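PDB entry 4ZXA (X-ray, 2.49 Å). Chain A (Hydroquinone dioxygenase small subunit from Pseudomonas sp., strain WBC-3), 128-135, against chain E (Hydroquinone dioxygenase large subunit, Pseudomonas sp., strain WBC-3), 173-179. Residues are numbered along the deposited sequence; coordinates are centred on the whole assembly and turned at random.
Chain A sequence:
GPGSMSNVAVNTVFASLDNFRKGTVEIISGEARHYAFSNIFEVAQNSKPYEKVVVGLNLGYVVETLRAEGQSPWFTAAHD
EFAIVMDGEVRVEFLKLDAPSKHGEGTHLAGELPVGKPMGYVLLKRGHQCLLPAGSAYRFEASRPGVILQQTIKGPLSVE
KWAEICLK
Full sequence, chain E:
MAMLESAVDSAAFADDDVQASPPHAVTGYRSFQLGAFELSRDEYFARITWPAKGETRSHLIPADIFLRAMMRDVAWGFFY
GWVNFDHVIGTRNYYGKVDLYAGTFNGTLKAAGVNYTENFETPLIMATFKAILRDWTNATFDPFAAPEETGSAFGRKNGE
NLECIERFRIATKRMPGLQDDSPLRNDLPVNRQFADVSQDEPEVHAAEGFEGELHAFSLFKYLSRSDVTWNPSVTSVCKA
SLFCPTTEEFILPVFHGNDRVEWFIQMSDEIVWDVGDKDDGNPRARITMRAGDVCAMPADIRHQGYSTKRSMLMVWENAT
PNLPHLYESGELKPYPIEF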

ATOM      1  N   HIS A 128     -33.523   8.860 -11.777  1.00 21.97           N
ATOM      2  CA  HIS A 128     -34.704   8.092 -11.421  1.00 26.68           C
ATOM      3  C   HIS A 128     -34.853   6.821 -12.253  1.00 29.71           C
ATOM      4  O   HIS A 128     -34.543   6.790 -13.451  1.00 25.39           O
ATOM      5  N   GLN A 129     -35.347   5.775 -11.598  1.00 27.50           N
ATOM      6  CA  GLN A 129     -35.527   4.478 -12.226  1.00 26.22           C
ATOM      7  C   GLN A 129     -36.994   4.046 -12.081  1.00 24.75           C
ATOM      8  O   GLN A 129     -37.637   4.303 -11.056  1.00 18.28           O
ATOM      9  N   CYS A 130     -37.527   3.404 -13.113  1.00 20.40           N
ATOM     10  CA  CYS A 130     -38.811   2.754 -12.967  1.00 23.84           C
ATOM     11  C   CYS A 130     -38.779   1.345 -13.555  1.00 23.61           C
ATOM     12  O   CYS A 130     -37.973   1.039 -14.443  1.00 21.76           O
ATOM     13  N   LEU A 131     -39.667   0.498 -13.045  1.00 26.34           N
ATOM     14  CA  LEU A 131     -39.926  -0.818 -13.623  1.00 29.79           C
ATOM     15  C   LEU A 131     -40.818  -0.685 -14.873  1.00 29.49           C
ATOM     16  O   LEU A 131     -41.774   0.090 -14.895  1.00 29.10           O
ATOM     17  N   LEU A 132     -40.472  -1.423 -15.918  1.00 26.89           N
ATOM     18  CA  LEU A 132     -41.330  -1.570 -17.079  1.00 28.43           C
ATOM     19  C   LEU A 132     -41.898  -2.988 -17.048  1.00 29.45           C
ATOM     20  O   LEU A 132     -41.324  -3.902 -17.639  1.00 24.44           O
ATOM     21  N   PRO A 133     -43.035  -3.170 -16.358  1.00 30.45           N
ATOM     22  CA  PRO A 133     -43.601  -4.493 -16.050  1.00 28.85           C
ATOM     23  C   PRO A 133     -43.873  -5.301 -17.313  1.00 37.26           C
ATOM     24  O   PRO A 133     -44.353  -4.746 -18.319  1.00 31.95           O
ATOM     25  N   ALA A 134     -43.574  -6.599 -17.260  1.00 27.98           N
ATOM     26  CA  ALA A 134     -43.861  -7.474 -18.381  1.00 31.19           C
ATOM     27  C   ALA A 134     -45.362  -7.517 -18.617  1.00 32.84           C
ATOM     28  O   ALA A 134     -46.149  -7.589 -17.664  1.00 31.76           O
ATOM     29  N   GLY A 135     -45.752  -7.472 -19.888  1.00 29.09           N
ATOM     30  CA  GLY A 135     -47.150  -7.583 -20.255  1.00 39.48           C
ATOM     31  C   GLY A 135     -47.880  -6.253 -20.166  1.00 43.88           C
ATOM     32  O   GLY A 135     -49.116  -6.188 -20.014  1.00 46.12           O
TER
ATOM     33  N   LYS E 173     -35.219  -9.202  -5.375  1.00 32.51           N
ATOM     34  CA  LYS E 173     -35.894 -10.096  -6.320  1.00 27.18           C
ATOM     35  C   LYS E 173     -36.175  -9.450  -7.683  1.00 28.44           C
ATOM     36  O   LYS E 173     -35.986 -10.073  -8.732  1.00 28.82           O
ATOM     37  N   ARG E 174     -36.642  -8.208  -7.667  1.00 26.11           N
ATOM     38  CA  ARG E 174     -37.019  -7.526  -8.903  1.00 28.94           C
ATOM     39  C   ARG E 174     -36.417  -6.120  -8.957  1.00 26.58           C
ATOM     40  O   ARG E 174     -35.640  -5.771  -9.856  1.00 24.98           O
ATOM     41  N   MET E 175     -36.794  -5.318  -7.976  1.00 19.79           N
ATOM     42  CA  MET E 175     -36.345  -3.950  -7.885  1.00 26.00           C
ATOM     43  C   MET E 175     -36.533  -3.535  -6.434  1.00 25.92           C
ATOM     44  O   MET E 175     -37.441  -4.013  -5.770  1.00 28.62           O
ATOM     45  N   PRO E 176     -35.657  -2.671  -5.916  1.00 26.94           N
ATOM     46  CA  PRO E 176     -35.911  -2.152  -4.565  1.00 25.53           C
ATOM     47  C   PRO E 176     -37.224  -1.366  -4.508  1.00 26.76           C
ATOM     48  O   PRO E 176     -37.667  -0.827  -5.534  1.00 31.48           O
ATOM     49  N   GLY E 177     -37.841  -1.294  -3.332  1.00 25.36           N
ATOM     50  CA  GLY E 177     -39.025  -0.471  -3.153  1.00 24.58           C
ATOM     51  C   GLY E 177     -40.336  -1.190  -3.385  1.00 27.13           C
ATOM     52  O   GLY E 177     -41.384  -0.760  -2.900  1.00 28.33           O
ATOM     53  N   LEU E 178     -40.296  -2.283  -4.137  1.00 28.00           N
ATOM     54  CA  LEU E 178     -41.480  -3.118  -4.265  1.00 32.51           C
ATOM     55  C   LEU E 178     -41.814  -3.729  -2.908  1.00 33.61           C
ATOM     56  O   LEU E 178     -40.938  -3.914  -2.057  1.00 31.74           O
ATOM     57  N   GLN E 179     -43.092  -4.019  -2.707  1.00 33.17           N
ATOM     58  CA  GLN E 179     -43.577  -4.518  -1.427  1.00 42.63           C
ATOM     59  C   GLN E 179     -42.840  -5.770  -0.899  1.00 37.55           C
ATOM     60  O   GLN E 179     -42.439  -5.817   0.258  1.00 31.10           O
TER

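What does Met E175 do at the centre of this contact? Its CA-to-CB bond points toward the small-subunit strand, and chi1 and chi2 are both t, so the side chain runs out extended before chi3, near -76° (m), turns the terminal methyl. That methyl lies against the strand backbone: CE is 3.4 Å from N of Leu A131 and 3.6 Å from C of Cys A130. CE of Met E175 also comes within 3.2 Å of NE2 of Gln A129, a close approach but not a hydrogen bond; the amide nitrogen finds its hydrogen-bonding partner elsewhere in the structure.

Which strand residues point in to receive it? Gln A129 and Leu A131 both aim toward chain E, while Cys A130 and Leu A132 point away, the alternation expected of a beta strand. Gln A129 reaches across with chi1 and chi2 both t. Leu A131, with chi1 t and chi2 p, covers far more surface, its CB lying 3.8 Å from CE of Met E175. Its CD2 meets CD2 of Leu E178 at 4.1 Å, extending the apolar patch to the end of the type II turn that begins at Met E175.

How does a charged residue fit beside these apolar groups? Arg E174 leaves its backbone sideways, but with chi1, chi2 and chi3 all t its end comes nearer to chain A. One face of the guanidinium is covered by Leu A131, whose CD2 is 3.6 Å from CZ, while N of Ala A134 lies at its edge, 4.2 Å from NH2.

Does anything polar join the two stretches? No direct hydrogen bond does, but a water bridges them: it donates to O of Ala A134 at 2.8 Å and accepts a weak bond from NH2 of Arg E174 at 3.3 Å. The contact therefore rests mainly on packing.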

ATOM      1  CB  HIS A 128     -35.967   8.948 -11.537  1.00 28.83           C
ATOM      2  CG  HIS A 128     -35.989  10.109 -10.591  1.00 32.78           C
ATOM      3  ND1 HIS A 128     -36.910  11.122 -10.691  1.00 32.54           N
ATOM      4  CD2 HIS A 128     -35.196  10.409  -9.538  1.00 31.95           C
ATOM      5  CE1 HIS A 128     -36.694  12.007  -9.721  1.00 30.97           C
ATOM      6  NE2 HIS A 128     -35.655  11.588  -9.014  1.00 35.17           N
ATOM      7  CB  GLN A 129     -34.578   3.460 -11.564  1.00 25.61           C
ATOM      8  CG  GLN A 129     -34.665   2.025 -12.069  1.00 23.97           C
ATOM      9  CD  GLN A 129     -33.617   1.106 -11.419  1.00 30.12           C
ATOM     10  OE1 GLN A 129     -32.416   1.395 -11.445  1.00 27.84           O
ATOM     11  NE2 GLN A 129     -34.073  -0.003 -10.832  1.00 24.08           N
ATOM     12  CB  CYS A 130     -39.933   3.584 -13.614  1.00 29.83           C
ATOM     13  SG  CYS A 130     -40.032   3.420 -15.400  1.00 37.30           S
ATOM     14  CB  LEU A 131     -40.593  -1.726 -12.576  1.00 28.53           C
ATOM     15  CG  LEU A 131     -41.313  -3.027 -12.968  1.00 29.48           C
ATOM     16  CD1 LEU A 131     -40.376  -4.038 -13.625  1.00 30.49           C
ATOM     17  CD2 LEU A 131     -41.954  -3.644 -11.742  1.00 24.43           C
ATOM     18  CB  LEU A 132     -40.526  -1.335 -18.356  1.00 24.14           C
ATOM     19  CG  LEU A 132     -39.830   0.030 -18.384  1.00 23.31           C
ATOM     20  CD1 LEU A 132     -38.837   0.105 -19.535  1.00 24.02           C
ATOM     21  CD2 LEU A 132     -40.849   1.175 -18.462  1.00 23.56           C
ATOM     22  CB  PRO A 133     -44.931  -4.172 -15.362  1.00 21.20           C
ATOM     23  CG  PRO A 133     -44.849  -2.712 -14.984  1.00 33.03           C
ATOM     24  CD  PRO A 133     -43.948  -2.073 -15.998  1.00 26.02           C
ATOM     25  CB  ALA A 134     -43.321  -8.887 -18.124  1.00 31.12           C
TER
ATOM     26  CB  LYS E 173     -37.201 -10.642  -5.748  1.00 27.76           C
ATOM     27  CG  LYS E 173     -37.976 -11.439  -6.803  1.00 34.60           C
ATOM     28  CD  LYS E 173     -39.235 -12.081  -6.263  1.00 38.06           C
ATOM     29  CE  LYS E 173     -40.230 -11.050  -5.797  1.00 35.95           C
ATOM     30  NZ  LYS E 173     -41.414 -11.711  -5.168  1.00 47.13           N
ATOM     31  CB  ARG E 174     -38.547  -7.445  -8.970  1.00 30.31           C
ATOM     32  CG  ARG E 174     -39.138  -7.411 -10.367  1.00 30.62           C
ATOM     33  CD  ARG E 174     -40.661  -7.612 -10.327  1.00 33.45           C
ATOM     34  NE  ARG E 174     -41.260  -7.439 -11.649  1.00 32.86           N
ATOM     35  CZ  ARG E 174     -42.549  -7.174 -11.875  1.00 34.86           C
ATOM     36  NH1 ARG E 174     -43.406  -7.055 -10.862  1.00 24.92           N
ATOM     37  NH2 ARG E 174     -42.982  -7.030 -13.127  1.00 29.85           N
ATOM     38  CB  MET E 175     -37.168  -3.067  -8.833  1.00 25.25           C
ATOM     39  CG  MET E 175     -36.942  -1.574  -8.672  1.00 31.16           C
ATOM     40  SD  MET E 175     -37.979  -0.594  -9.797  1.00 35.69           S
ATOM     41  CE  MET E 175     -37.072  -0.851 -11.307  1.00 22.30           C
ATOM     42  CB  PRO E 176     -34.733  -1.206  -4.324  1.00 22.57           C
ATOM     43  CG  PRO E 176     -33.674  -1.657  -5.277  1.00 28.72           C
ATOM     44  CD  PRO E 176     -34.381  -2.202  -6.476  1.00 24.17           C
ATOM     45  CB  LEU E 178     -41.299  -4.194  -5.336  1.00 29.79           C
ATOM     46  CG  LEU E 178     -41.670  -3.654  -6.721  1.00 35.41           C
ATOM     47  CD1 LEU E 178     -40.941  -2.330  -7.033  1.00 26.01           C
ATOM     48  CD2 LEU E 178     -41.429  -4.701  -7.803  1.00 30.61           C
ATOM     49  CB  GLN E 179     -45.082  -4.784  -1.518  1.00 41.08           C
ATOM     50  CG  GLN E 179     -45.902  -4.047  -0.480  1.00 49.75           C
ATOM     51  CD  GLN E 179     -47.262  -4.690  -0.276  1.00 67.72           C
ATOM     52  OE1 GLN E 179     -47.437  -5.895  -0.512  1.00 59.78           O
ATOM     53  NE2 GLN E 179     -48.237  -3.891   0.153  1.00 64.81           N
TER
HETATM   54  O   HOH W   1     -45.643  -7.913 -14.919  1.00 29.35           O